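Local coordinates for protein dihydropteroate synthase (Mycobacterium smegmatis, PDB 6OMZ) that probably catalyses the condensation of para-aminobenzoate with 6-hydroxymethyl-7,8-dihydropterin diphosphate to give 7,8-dihydropteroate, the immediate precursor of folate compounds, at residues A[22-27]-A[275-280]; A[53-56]-A[61-64]; A[172-177]-A[218-223]; A[194-199]-A[206-211]; A[229-234]-A[254-259]. The protein carries 1 engineered substitution. All blocks are in the same frame, centred on the assembly; numbering follows the deposited sequence.

Contact 1: A[22-27]-A[275-280]; sequences VQVMGV and ASVDAL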
# COMPACT_ATOMS: atom_id res chain seq x y z
N VAL A 22 -11.46 -7.43 -6.81
CA VAL A 22 -10.32 -6.68 -6.28
C VAL A 22 -10.52 -6.41 -4.79
O VAL A 22 -11.61 -6.05 -4.34
CB VAL A 22 -10.14 -5.37 -7.08
CG1 VAL A 22 -11.41 -4.54 -7.04
CG2 VAL A 22 -8.96 -4.58 -6.55
N GLN A 23 -9.45 -6.60 -4.02
CA GLN A 23 -9.47 -6.29 -2.60
C GLN A 23 -9.22 -4.80 -2.39
O GLN A 23 -8.21 -4.27 -2.85
CB GLN A 23 -8.40 -7.11 -1.86
CG GLN A 23 -8.51 -8.60 -2.10
CD GLN A 23 -9.76 -9.19 -1.50
OE1 GLN A 23 -10.72 -9.51 -2.20
NE2 GLN A 23 -9.77 -9.31 -0.18
N VAL A 24 -10.12 -4.13 -1.68
CA VAL A 24 -9.91 -2.73 -1.34
C VAL A 24 -9.22 -2.67 0.02
O VAL A 24 -9.77 -3.12 1.03
CB VAL A 24 -11.22 -1.95 -1.35
CG1 VAL A 24 -11.01 -0.53 -0.82
CG2 VAL A 24 -11.74 -1.87 -2.78
N MET A 25 -8.01 -2.12 0.05
CA MET A 25 -7.22 -1.98 1.26
C MET A 25 -7.30 -0.53 1.73
O MET A 25 -6.75 0.36 1.08
CB MET A 25 -5.77 -2.41 0.99
CG MET A 25 -4.81 -2.18 2.14
SD MET A 25 -3.10 -2.47 1.64
CE MET A 25 -3.06 -4.27 1.59
N GLY A 26 -8.00 -0.30 2.84
CA GLY A 26 -8.10 1.05 3.41
C GLY A 26 -6.99 1.34 4.42
O GLY A 26 -6.64 0.50 5.24
N VAL A 27 -6.46 2.56 4.36
CA VAL A 27 -5.27 2.95 5.11
C VAL A 27 -5.68 3.58 6.44
O VAL A 27 -6.48 4.52 6.47
CB VAL A 27 -4.41 3.93 4.30
CG1 VAL A 27 -3.24 4.47 5.16
CG2 VAL A 27 -3.86 3.27 3.07
N ALA A 275 -14.97 6.27 -1.93
CA ALA A 275 -14.90 6.68 -3.32
C ALA A 275 -14.49 5.53 -4.24
O ALA A 275 -15.07 5.36 -5.32
CB ALA A 275 -13.95 7.87 -3.47
N SER A 276 -13.51 4.72 -3.82
CA SER A 276 -13.12 3.60 -4.66
C SER A 276 -14.18 2.50 -4.67
O SER A 276 -14.38 1.85 -5.70
CB SER A 276 -11.77 3.03 -4.21
OG SER A 276 -10.70 3.77 -4.78
N VAL A 277 -14.88 2.30 -3.55
CA VAL A 277 -15.97 1.32 -3.54
C VAL A 277 -17.11 1.78 -4.43
O VAL A 277 -17.67 0.99 -5.20
CB VAL A 277 -16.43 1.04 -2.09
CG1 VAL A 277 -17.70 0.19 -2.09
CG2 VAL A 277 -15.33 0.31 -1.33
N ASP A 278 -17.45 3.08 -4.38
CA ASP A 278 -18.43 3.63 -5.32
C ASP A 278 -18.03 3.33 -6.76
O ASP A 278 -18.86 2.93 -7.59
CB ASP A 278 -18.54 5.16 -5.16
CG ASP A 278 -19.23 5.61 -3.88
OD1 ASP A 278 -19.71 4.78 -3.06
OD2 ASP A 278 -19.31 6.85 -3.72
N ALA A 279 -16.77 3.58 -7.09
CA ALA A 279 -16.29 3.41 -8.45
C ALA A 279 -16.35 1.95 -8.89
O ALA A 279 -16.74 1.64 -10.02
CB ALA A 279 -14.87 3.96 -8.57
N LEU A 280 -15.99 1.04 -7.98
CA LEU A 280 -16.02 -0.37 -8.32
C LEU A 280 -17.45 -0.89 -8.41
O LEU A 280 -17.71 -1.84 -9.15
CB LEU A 280 -15.21 -1.17 -7.30
CG LEU A 280 -13.71 -0.90 -7.39
CD1 LEU A 280 -13.02 -1.43 -6.15
CD2 LEU A 280 -13.10 -1.53 -8.66

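Contact 2: A[53-56]-A[61-64]; sequences ALVA and IIDV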
# COMPACT_ATOMS: atom_id res chain seq x y z
N ALA A 53 -14.77 2.47 10.36
CA ALA A 53 -15.52 3.22 9.35
C ALA A 53 -15.13 2.79 7.94
O ALA A 53 -15.97 2.78 7.03
CB ALA A 53 -15.28 4.72 9.53
N LEU A 54 -13.85 2.49 7.72
CA LEU A 54 -13.41 2.02 6.41
C LEU A 54 -13.97 0.64 6.11
O LEU A 54 -14.33 0.35 4.96
CB LEU A 54 -11.88 2.00 6.35
CG LEU A 54 -11.19 3.35 6.54
CD1 LEU A 54 -9.69 3.17 6.34
CD2 LEU A 54 -11.75 4.39 5.56
N VAL A 55 -14.07 -0.22 7.12
CA VAL A 55 -14.69 -1.53 6.91
C VAL A 55 -16.17 -1.36 6.57
O VAL A 55 -16.70 -2.00 5.66
CB VAL A 55 -14.49 -2.43 8.15
CG1 VAL A 55 -15.34 -3.69 8.03
CG2 VAL A 55 -13.02 -2.81 8.30
N ALA A 56 -16.86 -0.47 7.30
CA ALA A 56 -18.27 -0.24 7.02
C ALA A 56 -18.49 0.34 5.63
O ALA A 56 -19.58 0.15 5.04
CB ALA A 56 -18.86 0.70 8.08
N ILE A 61 -9.50 -5.08 3.58
CA ILE A 61 -8.28 -5.14 4.36
C ILE A 61 -8.04 -3.76 4.94
O ILE A 61 -8.24 -2.75 4.25
CB ILE A 61 -7.07 -5.57 3.50
CG1 ILE A 61 -7.30 -6.95 2.89
CG2 ILE A 61 -5.77 -5.53 4.33
CD1 ILE A 61 -6.31 -7.32 1.80
N ILE A 62 -7.63 -3.69 6.20
CA ILE A 62 -7.21 -2.43 6.81
C ILE A 62 -5.69 -2.48 6.96
O ILE A 62 -5.16 -3.36 7.62
CB ILE A 62 -7.88 -2.17 8.17
CG1 ILE A 62 -9.41 -2.08 8.00
CG2 ILE A 62 -7.32 -0.90 8.77
CD1 ILE A 62 -9.86 -1.00 7.01
N ASP A 63 -5.01 -1.52 6.32
CA ASP A 63 -3.55 -1.41 6.36
C ASP A 63 -3.18 -0.42 7.46
O ASP A 63 -3.39 0.79 7.30
CB ASP A 63 -3.03 -0.97 4.99
CG ASP A 63 -1.50 -0.93 4.91
OD1 ASP A 63 -0.85 -1.92 5.30
OD2 ASP A 63 -0.95 0.08 4.44
N VAL A 64 -2.63 -0.91 8.57
CA VAL A 64 -2.31 -0.08 9.73
C VAL A 64 -0.83 0.27 9.69
O VAL A 64 0.02 -0.61 9.50
CB VAL A 64 -2.69 -0.80 11.04
CG1 VAL A 64 -2.26 0.02 12.26
CG2 VAL A 64 -4.22 -1.07 11.07

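Contact 3: A[172-177]-A[218-223]; sequences ELLAAV and TGVPVL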
# COMPACT_ATOMS: atom_id res chain seq x y z
N GLU A 172 13.13 -6.30 -10.70
CA GLU A 172 13.54 -6.17 -9.31
C GLU A 172 12.49 -6.74 -8.37
O GLU A 172 12.84 -7.34 -7.34
CB GLU A 172 13.84 -4.71 -8.99
CG GLU A 172 15.28 -4.37 -9.33
CD GLU A 172 15.48 -2.95 -9.82
OE1 GLU A 172 14.98 -2.01 -9.17
OE2 GLU A 172 16.15 -2.78 -10.86
N LEU A 173 11.20 -6.58 -8.70
CA LEU A 173 10.16 -7.22 -7.90
C LEU A 173 10.32 -8.73 -7.91
O LEU A 173 10.21 -9.37 -6.87
CB LEU A 173 8.77 -6.82 -8.40
CG LEU A 173 8.33 -5.41 -8.03
CD1 LEU A 173 7.03 -5.04 -8.75
CD2 LEU A 173 8.13 -5.35 -6.52
N LEU A 174 10.58 -9.31 -9.09
CA LEU A 174 10.71 -10.76 -9.16
C LEU A 174 11.98 -11.24 -8.48
O LEU A 174 12.01 -12.36 -7.96
CB LEU A 174 10.65 -11.22 -10.63
CG LEU A 174 9.32 -10.96 -11.34
CD1 LEU A 174 9.30 -11.58 -12.74
CD2 LEU A 174 8.14 -11.46 -10.52
N ALA A 175 13.04 -10.43 -8.48
CA ALA A 175 14.22 -10.78 -7.71
C ALA A 175 13.93 -10.77 -6.22
O ALA A 175 14.46 -11.61 -5.48
CB ALA A 175 15.38 -9.83 -8.04
N ALA A 176 13.09 -9.84 -5.76
CA ALA A 176 12.67 -9.85 -4.36
C ALA A 176 11.84 -11.09 -4.05
O ALA A 176 12.02 -11.71 -2.99
CB ALA A 176 11.88 -8.57 -4.05
N VAL A 177 10.94 -11.46 -4.96
CA VAL A 177 10.18 -12.71 -4.83
C VAL A 177 11.13 -13.90 -4.70
O VAL A 177 10.97 -14.75 -3.81
CB VAL A 177 9.23 -12.88 -6.03
CG1 VAL A 177 8.71 -14.30 -6.11
CG2 VAL A 177 8.07 -11.88 -5.96
N THR A 218 2.69 -11.88 -14.42
CA THR A 218 3.69 -12.68 -13.70
C THR A 218 3.06 -13.84 -12.94
O THR A 218 3.76 -14.79 -12.59
CB THR A 218 4.49 -11.83 -12.70
OG1 THR A 218 3.63 -11.39 -11.65
CG2 THR A 218 5.15 -10.63 -13.39
N GLY A 219 1.75 -13.79 -12.70
CA GLY A 219 1.10 -14.72 -11.81
C GLY A 219 1.21 -14.39 -10.33
O GLY A 219 0.62 -15.10 -9.50
N VAL A 220 1.97 -13.36 -9.97
CA VAL A 220 2.06 -12.89 -8.59
C VAL A 220 0.99 -11.83 -8.39
O VAL A 220 0.90 -10.91 -9.22
CB VAL A 220 3.46 -12.33 -8.26
CG1 VAL A 220 3.56 -11.98 -6.78
CG2 VAL A 220 4.55 -13.33 -8.67
N PRO A 221 0.15 -11.92 -7.35
CA PRO A 221 -0.87 -10.89 -7.13
C PRO A 221 -0.25 -9.50 -7.05
O PRO A 221 0.83 -9.32 -6.47
CB PRO A 221 -1.50 -11.29 -5.79
CG PRO A 221 -1.27 -12.76 -5.70
CD PRO A 221 0.05 -13.03 -6.39
N VAL A 222 -0.92 -8.52 -7.66
CA VAL A 222 -0.41 -7.16 -7.76
C VAL A 222 -1.30 -6.22 -6.96
O VAL A 222 -2.51 -6.17 -7.17
CB VAL A 222 -0.31 -6.68 -9.22
CG1 VAL A 222 0.19 -5.23 -9.25
CG2 VAL A 222 0.63 -7.59 -10.03
N LEU A 223 -0.68 -5.45 -6.06
CA LEU A 223 -1.33 -4.37 -5.34
C LEU A 223 -0.89 -3.04 -5.93
O LEU A 223 0.30 -2.87 -6.23
CB LEU A 223 -0.97 -4.41 -3.84
CG LEU A 223 -1.40 -3.26 -2.93
CD1 LEU A 223 -2.92 -3.23 -2.80
CD2 LEU A 223 -0.74 -3.41 -1.55

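Contact 4: A[194-199]-A[206-211]; sequences PGLGFA and WALLHA. With PMM (pterin-6-yl-methyl-monophosphate), chain D.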
# COMPACT_ATOMS: atom_id res chain seq x y z
N PRO A 194 4.15 -2.05 -7.62
CA PRO A 194 5.15 -1.26 -8.36
C PRO A 194 5.68 -0.04 -7.60
O PRO A 194 6.61 0.61 -8.09
CB PRO A 194 4.41 -0.84 -9.63
CG PRO A 194 2.94 -0.78 -9.20
CD PRO A 194 2.79 -1.93 -8.20
N GLY A 195 5.10 0.32 -6.46
CA GLY A 195 5.61 1.43 -5.67
C GLY A 195 5.51 2.76 -6.39
O GLY A 195 6.51 3.46 -6.54
N LEU A 196 4.30 3.12 -6.84
CA LEU A 196 4.13 4.36 -7.59
C LEU A 196 4.64 5.56 -6.79
O LEU A 196 4.37 5.68 -5.59
CB LEU A 196 2.66 4.55 -7.96
CG LEU A 196 1.97 3.42 -8.72
CD1 LEU A 196 0.48 3.72 -8.91
CD2 LEU A 196 2.65 3.21 -10.07
N GLY A 197 5.40 6.43 -7.44
CA GLY A 197 5.88 7.64 -6.81
C GLY A 197 7.12 7.49 -5.95
O GLY A 197 7.75 8.50 -5.61
N PHE A 198 7.51 6.27 -5.59
CA PHE A 198 8.68 6.05 -4.74
C PHE A 198 9.92 6.06 -5.62
O PHE A 198 10.23 5.08 -6.30
CB PHE A 198 8.55 4.74 -3.98
CG PHE A 198 7.62 4.80 -2.80
CD1 PHE A 198 6.25 4.62 -2.96
CD2 PHE A 198 8.12 5.02 -1.52
CE1 PHE A 198 5.40 4.65 -1.88
CE2 PHE A 198 7.27 5.04 -0.41
CZ PHE A 198 5.90 4.87 -0.60
N ALA A 199 10.65 7.19 -5.62
CA ALA A 199 11.80 7.41 -6.50
C ALA A 199 11.41 7.18 -7.96
O ALA A 199 12.15 6.58 -8.74
CB ALA A 199 13.00 6.54 -6.11
N TRP A 206 2.84 6.41 -14.99
CA TRP A 206 1.84 6.12 -16.01
C TRP A 206 2.30 4.98 -16.91
O TRP A 206 1.48 4.17 -17.35
CB TRP A 206 1.53 7.38 -16.83
CG TRP A 206 0.79 8.44 -16.04
CD1 TRP A 206 1.22 9.72 -15.78
CD2 TRP A 206 -0.49 8.31 -15.41
NE1 TRP A 206 0.28 10.38 -15.02
CE2 TRP A 206 -0.78 9.54 -14.77
CE3 TRP A 206 -1.44 7.27 -15.32
CZ2 TRP A 206 -1.97 9.76 -14.06
CZ3 TRP A 206 -2.62 7.49 -14.61
CH2 TRP A 206 -2.86 8.73 -13.98
N ALA A 207 3.61 4.88 -17.18
CA ALA A 207 4.10 3.72 -17.91
C ALA A 207 3.88 2.44 -17.12
O ALA A 207 3.48 1.41 -17.68
CB ALA A 207 5.58 3.88 -18.28
N LEU A 208 4.11 2.48 -15.79
CA LEU A 208 3.90 1.29 -14.97
C LEU A 208 2.43 0.89 -14.93
O LEU A 208 2.11 -0.30 -14.95
CB LEU A 208 4.41 1.53 -13.55
CG LEU A 208 5.94 1.58 -13.48
CD1 LEU A 208 6.39 2.26 -12.19
CD2 LEU A 208 6.49 0.16 -13.60
N LEU A 209 1.54 1.88 -14.88
CA LEU A 209 0.12 1.58 -14.83
C LEU A 209 -0.37 1.06 -16.17
O LEU A 209 -1.15 0.10 -16.23
CB LEU A 209 -0.66 2.82 -14.40
CG LEU A 209 -0.52 3.12 -12.91
CD1 LEU A 209 -1.17 4.47 -12.64
CD2 LEU A 209 -1.19 2.01 -12.08
N HIS A 210 0.08 1.67 -17.27
CA HIS A 210 -0.29 1.11 -18.57
C HIS A 210 0.22 -0.32 -18.72
O HIS A 210 -0.43 -1.15 -19.38
CB HIS A 210 0.25 1.97 -19.71
CG HIS A 210 -0.15 1.45 -21.06
ND1 HIS A 210 0.64 0.59 -21.79
CD2 HIS A 210 -1.29 1.62 -21.77
CE1 HIS A 210 0.03 0.29 -22.92
NE2 HIS A 210 -1.15 0.90 -22.94
N ALA A 211 1.36 -0.63 -18.11
CA ALA A 211 1.94 -1.96 -18.17
C ALA A 211 1.45 -2.86 -17.05
O ALA A 211 2.01 -3.95 -16.87
CB ALA A 211 3.47 -1.88 -18.16
N5 PMM D . 2.31 4.05 -0.22
C6 PMM D . 2.56 4.52 1.02
C7 PMM D . 2.68 3.65 2.09
N8 PMM D . 2.59 2.32 2.00
N1 PMM D . 2.34 0.50 0.67
C2 PMM D . 2.16 -0.04 -0.53
N2 PMM D . 2.17 -1.37 -0.67
N3 PMM D . 2.00 0.70 -1.67
C4 PMM D . 2.01 2.08 -1.72
O4 PMM D . 1.83 2.67 -2.77
C4A PMM D . 2.22 2.73 -0.40
C8A PMM D . 2.37 1.87 0.76
C9 PMM D . 2.82 5.99 1.15
O10 PMM D . 1.59 6.72 0.92
PA PMM D . 0.50 7.22 2.03
O1P PMM D . -0.58 7.86 1.25
O2P PMM D . -0.01 6.00 2.81
O3P PMM D . 1.19 8.18 2.99

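Contact 5: A[229-234]-A[254-259]; sequences KRFLGT and AVISVL. With PMM (pterin-6-yl-methyl-monophosphate), chain D.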
# COMPACT_ATOMS: atom_id res chain seq x y z
N LYS A 229 -1.28 10.43 -4.49
CA LYS A 229 0.15 10.58 -4.71
C LYS A 229 0.46 11.81 -5.57
O LYS A 229 -0.40 12.36 -6.26
CB LYS A 229 0.72 9.31 -5.36
CG LYS A 229 0.64 8.08 -4.45
CD LYS A 229 2.00 7.43 -4.28
CE LYS A 229 1.96 6.33 -3.22
NZ LYS A 229 2.28 5.00 -3.81
N ARG A 230 1.73 12.21 -5.52
CA ARG A 230 2.17 13.47 -6.12
C ARG A 230 1.86 13.56 -7.61
O ARG A 230 1.53 14.64 -8.11
CB ARG A 230 3.67 13.66 -5.86
CG ARG A 230 4.23 15.02 -6.28
CD ARG A 230 5.64 15.28 -5.71
NE ARG A 230 6.66 14.37 -6.26
CZ ARG A 230 7.37 14.60 -7.36
NH1 ARG A 230 7.20 15.72 -8.05
NH2 ARG A 230 8.26 13.70 -7.77
N PHE A 231 1.97 12.44 -8.34
CA PHE A 231 1.70 12.49 -9.78
C PHE A 231 0.25 12.84 -10.09
O PHE A 231 -0.03 13.38 -11.16
CB PHE A 231 2.11 11.17 -10.48
CG PHE A 231 1.13 10.01 -10.35
CD1 PHE A 231 0.74 9.52 -9.10
CD2 PHE A 231 0.70 9.33 -11.49
CE1 PHE A 231 -0.10 8.43 -8.99
CE2 PHE A 231 -0.15 8.23 -11.39
CZ PHE A 231 -0.55 7.77 -10.14
N LEU A 232 -0.68 12.58 -9.16
CA LEU A 232 -2.05 13.05 -9.37
C LEU A 232 -2.15 14.55 -9.16
O LEU A 232 -2.92 15.23 -9.85
CB LEU A 232 -3.01 12.30 -8.46
CG LEU A 232 -3.02 10.79 -8.68
CD1 LEU A 232 -4.09 10.13 -7.79
CD2 LEU A 232 -3.27 10.47 -10.15
N GLY A 233 -1.38 15.10 -8.21
CA GLY A 233 -1.31 16.54 -8.08
C GLY A 233 -0.79 17.19 -9.35
O GLY A 233 -1.26 18.25 -9.76
N THR A 234 0.17 16.52 -10.01
CA THR A 234 0.75 17.01 -11.25
C THR A 234 -0.24 16.89 -12.40
O THR A 234 -0.43 17.84 -13.17
CB THR A 234 2.02 16.20 -11.56
OG1 THR A 234 2.97 16.38 -10.50
CG2 THR A 234 2.64 16.65 -12.88
N ALA A 254 -9.99 7.15 -7.50
CA ALA A 254 -11.04 6.16 -7.68
C ALA A 254 -11.07 5.63 -9.11
O ALA A 254 -11.37 4.44 -9.32
CB ALA A 254 -12.39 6.78 -7.31
N VAL A 255 -10.81 6.49 -10.10
CA VAL A 255 -10.73 6.02 -11.48
C VAL A 255 -9.58 5.03 -11.64
O VAL A 255 -9.71 4.02 -12.33
CB VAL A 255 -10.61 7.22 -12.44
CG1 VAL A 255 -10.39 6.73 -13.87
CG2 VAL A 255 -11.87 8.08 -12.36
N ILE A 256 -8.44 5.30 -11.00
CA ILE A 256 -7.33 4.35 -11.05
C ILE A 256 -7.75 3.01 -10.45
O ILE A 256 -7.40 1.95 -10.97
CB ILE A 256 -6.09 4.94 -10.36
CG1 ILE A 256 -5.47 5.99 -11.30
CG2 ILE A 256 -5.08 3.85 -9.98
CD1 ILE A 256 -4.28 6.73 -10.73
N SER A 257 -8.53 3.03 -9.36
CA SER A 257 -9.01 1.76 -8.81
C SER A 257 -9.78 0.96 -9.86
O SER A 257 -9.59 -0.25 -9.99
CB SER A 257 -9.87 1.99 -7.57
OG SER A 257 -9.11 2.46 -6.47
N VAL A 258 -10.63 1.64 -10.62
CA VAL A 258 -11.43 0.97 -11.65
C VAL A 258 -10.54 0.42 -12.77
O VAL A 258 -10.70 -0.72 -13.21
CB VAL A 258 -12.50 1.92 -12.19
CG1 VAL A 258 -13.07 1.41 -13.53
CG2 VAL A 258 -13.61 2.05 -11.18
N LEU A 259 -9.60 1.24 -13.26
CA LEU A 259 -8.74 0.77 -14.35
C LEU A 259 -7.81 -0.33 -13.86
O LEU A 259 -7.55 -1.30 -14.59
CB LEU A 259 -7.95 1.94 -14.94
CG LEU A 259 -8.79 2.99 -15.69
CD1 LEU A 259 -7.93 4.17 -16.14
CD2 LEU A 259 -9.49 2.37 -16.90
N5 PMM D . 2.31 4.05 -0.22
C6 PMM D . 2.56 4.52 1.02
C7 PMM D . 2.68 3.65 2.09
N8 PMM D . 2.59 2.32 2.00
N1 PMM D . 2.34 0.50 0.67
C2 PMM D . 2.16 -0.04 -0.53
N2 PMM D . 2.17 -1.37 -0.67
N3 PMM D . 2.00 0.70 -1.67
C4 PMM D . 2.01 2.08 -1.72
O4 PMM D . 1.83 2.67 -2.77
C4A PMM D . 2.22 2.73 -0.40
C8A PMM D . 2.37 1.87 0.76
C9 PMM D . 2.82 5.99 1.15
O10 PMM D . 1.59 6.72 0.92
PA PMM D . 0.50 7.22 2.03
O1P PMM D . -0.58 7.86 1.25
O2P PMM D . -0.01 6.00 2.81
O3P PMM D . 1.19 8.18 2.99

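Contact 1: A[22-27]-A[275-280]
Residues 275-280 of helix 273-287 pass the start of the first barrel strand with the CA atoms of V24 and V277 7.6 Å apart, and the gap widens to 8.7 Å between the CA atoms of V22 and L280. Such spacing leaves room for one layer of side chains, and here that layer is entirely aliphatic. V22 and V24, two residues apart, both point at the helix while Q23 between them turns away, so the pair presents two neighbouring methyl-bearing knobs. L280 serves both: its CD1 lies 3.6 Å from V22 CG1 and equally 3.6 Å from V24 CG2. Its other methyl, CD2, also approaches V22 CG1, at 3.8 Å, giving V22 both tips of the leucine fork. V22 and L280 cross at about a right angle, whereas V24 and L280 slide past each other in opposite directions. In V22 a chi1 of 57° sets CG1 between the backbone N and carbonyl carbon, and this is the branch that the leucine touches. One helical turn earlier V277 adds a looser contact, its CG2 standing 4.4 Å from V24 CG1. Strand 23-29 lies between strands 61-65 and 267-270, hydrogen-bonded to both; helix 250-262 flanks the contact, its A261 touching V22 and L280, and its S257 hydroxyl is hydrogen-bonded to that of S276.

Contact 2: A[53-56]-A[61-64]
Where L54 and V55 meet I62, no flat group takes part: neither a ring face nor an amide edge enters, and everything that touches is an aliphatic branch. I62 reaches from the strand to the helix with its longer arm. CG1 leaves CB on the side of the backbone N, and a second bend at chi2 (-57°) turns CD1 toward the base of L54, whose CB it meets at 3.7 Å. The same arm is touched on another side by V55: CG2 of the valine stands 3.7 Å from I62 CG1 and 3.9 Å from I62 CD1. V55 and I62 cross at about a right angle, one methyl of the valine resting against two successive carbons of the isoleucine. L54 offers its CB here and extends its fork past I62 to V28 of strand 23-29. I97, L92 and V28 add to the surroundings of I62, making it part of the apolar layer between strands and outer helices. Its neighbour D63 turns to the other side, into the barrel, where it forms a salt bridge with R269, a residue bound to the pterin ligand. Helix 44-56 followed by strand 61-65 is the second half of a beta-alpha-beta crossover, the unit from which the TIM barrel of the pterin-binding enzymes is built.

Contact 3: A[172-177]-A[218-223]
L174 points its fork from the helix at the notch between T218 and V220. One methyl does the touching on both sides: CD2 is 4.2 Å from T218 CG2 and 4.5 Å from V220 CG2. The two partners are seen from CD2 in nearly perpendicular directions, so the leucine tip rests over the gap between them instead of pressing on either. T218 divides its branches between two tasks. A chi1 of 67° sends OG1 back into its own turn, where it accepts the backbone N-H of V220 at 3.1 Å with an angle of 161°, while CG2 is left for the helix. The hydroxyl also donates to the carbonyl O of L215, so this ST turn is tied back to helix 212-216. G219, with positive phi, lets the chain swing round and brings V220 to the same side as T218. V177, one turn beyond L174, faces the loop more loosely and packs on L190 and I192. The latter is also where the loop joins the sheet, since P221 and L223 make backbone hydrogen bonds with I192. This places the contact at the seam between strands 190-193 and 223-224, as expected of a closed TIM barrel with helices packed outside.

Contact 4: A[194-199]-A[206-211]
L196 sets its two methyls against the uneven surface made by L208 and L209, one on the end of the L209 fork and one near the root of L208. At the fork, L196 CD1 is almost equally far from the two methyls, 4.0 Å from L209 CD2 and 4.1 Å from L209 CD1. The two side chains cross at about a right angle, and the methyl meets the L209 fork at its end. Beside it, L196 CD2 comes to 4.2 Å from L208 CB. Farther out, L208 CD1 leans over P194, 4.5 Å from P194 CB, a shallow and rather loose fit. The loop has the shape for this because a type II turn runs from G195 to F198, with G197 at positive phi and F198 N hydrogen-bonded to G195 O at 3.1 Å. In this TIM barrel the loop follows strand 190-193 at the end of the barrel that holds the pterin ligand, and the following helix, 202-210, packs against it through L208 and L209. F198, at the end of the turn, leaves in a direction roughly perpendicular to L196 and reaches the ligand. Its ring presents an edge, with N5 of the pterin close to the ring plane, 3.6 Å from F198 CE1. F198 CZ reaches the carbon that carries the phosphate arm, standing 3.7 Å from the ligand's C9. At the first residue of the turn, G195 N is hydrogen-bonded to OD1 of D193, whose OD2 is hydrogen-bonded to the pterin. Beyond the loop, L208 also packs on V169 of helix 165-182, and L209 touches V224.

Contact 5: A[229-234]-A[254-259]
Apolar contact between the two helices comes down to I256, whose CD1 fits between F231 and L232. It lies 3.9 Å from F231 CZ and 3.9 Å from L232 CD2. L232 and I256 reach toward each other tip to tip, whereas the isoleucine methyl comes at the phenyl ring obliquely. Within the first helix L232 helps fix that ring, its CD2 lying 3.8 Å above one face and offset toward the rim, and K229 CB sits at the ring edge, in plane. A chi1 of 79° wedges F231 CG between its own backbone N and carbonyl carbon and carries the ring toward W206, with planes at about 55°. Helices 230-235 and 250-262 both belong to the crossover between the last two strands, 223-224 and 267-270, of the TIM barrel, so the contact ties together the two helical pieces of one connection.

Polar interactions gather at the helix start. K229 occupies the N-cap position, and its carbonyl O receives the backbone N of L232 at 2.9 Å. Its side chain, bent at chi2 and chi4, turns back to the ligand pocket, where NZ donates to O4 of the pterin at 2.6 Å. The same NZ is also hydrogen-bonded to the carbonyl oxygens of L196 and G225. The lysine has a second conformer, so its grip on O4 and on the two carbonyls is less certain than the short distance suggests.

Contact 1 closes the longest loop, joining the first strand to the final helix, and all other contacts nest inside it. Contact 2 comes next, a short return from helix 44-56 to its following strand; G26 and D63 are backbone-bonded, so strands of contacts 1 and 2 are sheet neighbours. Later contact 3 spans from helix 165-182 to the entry of strand 223-224, and contact 4 nests within it, L223 O resting against P194. Contact 5 follows in series. None of the loops cross. Contacts 4 and 5 both touch the pterin ligand, and contact 5 packs against contact 1 through the pairing of helices 250-262 and 273-287.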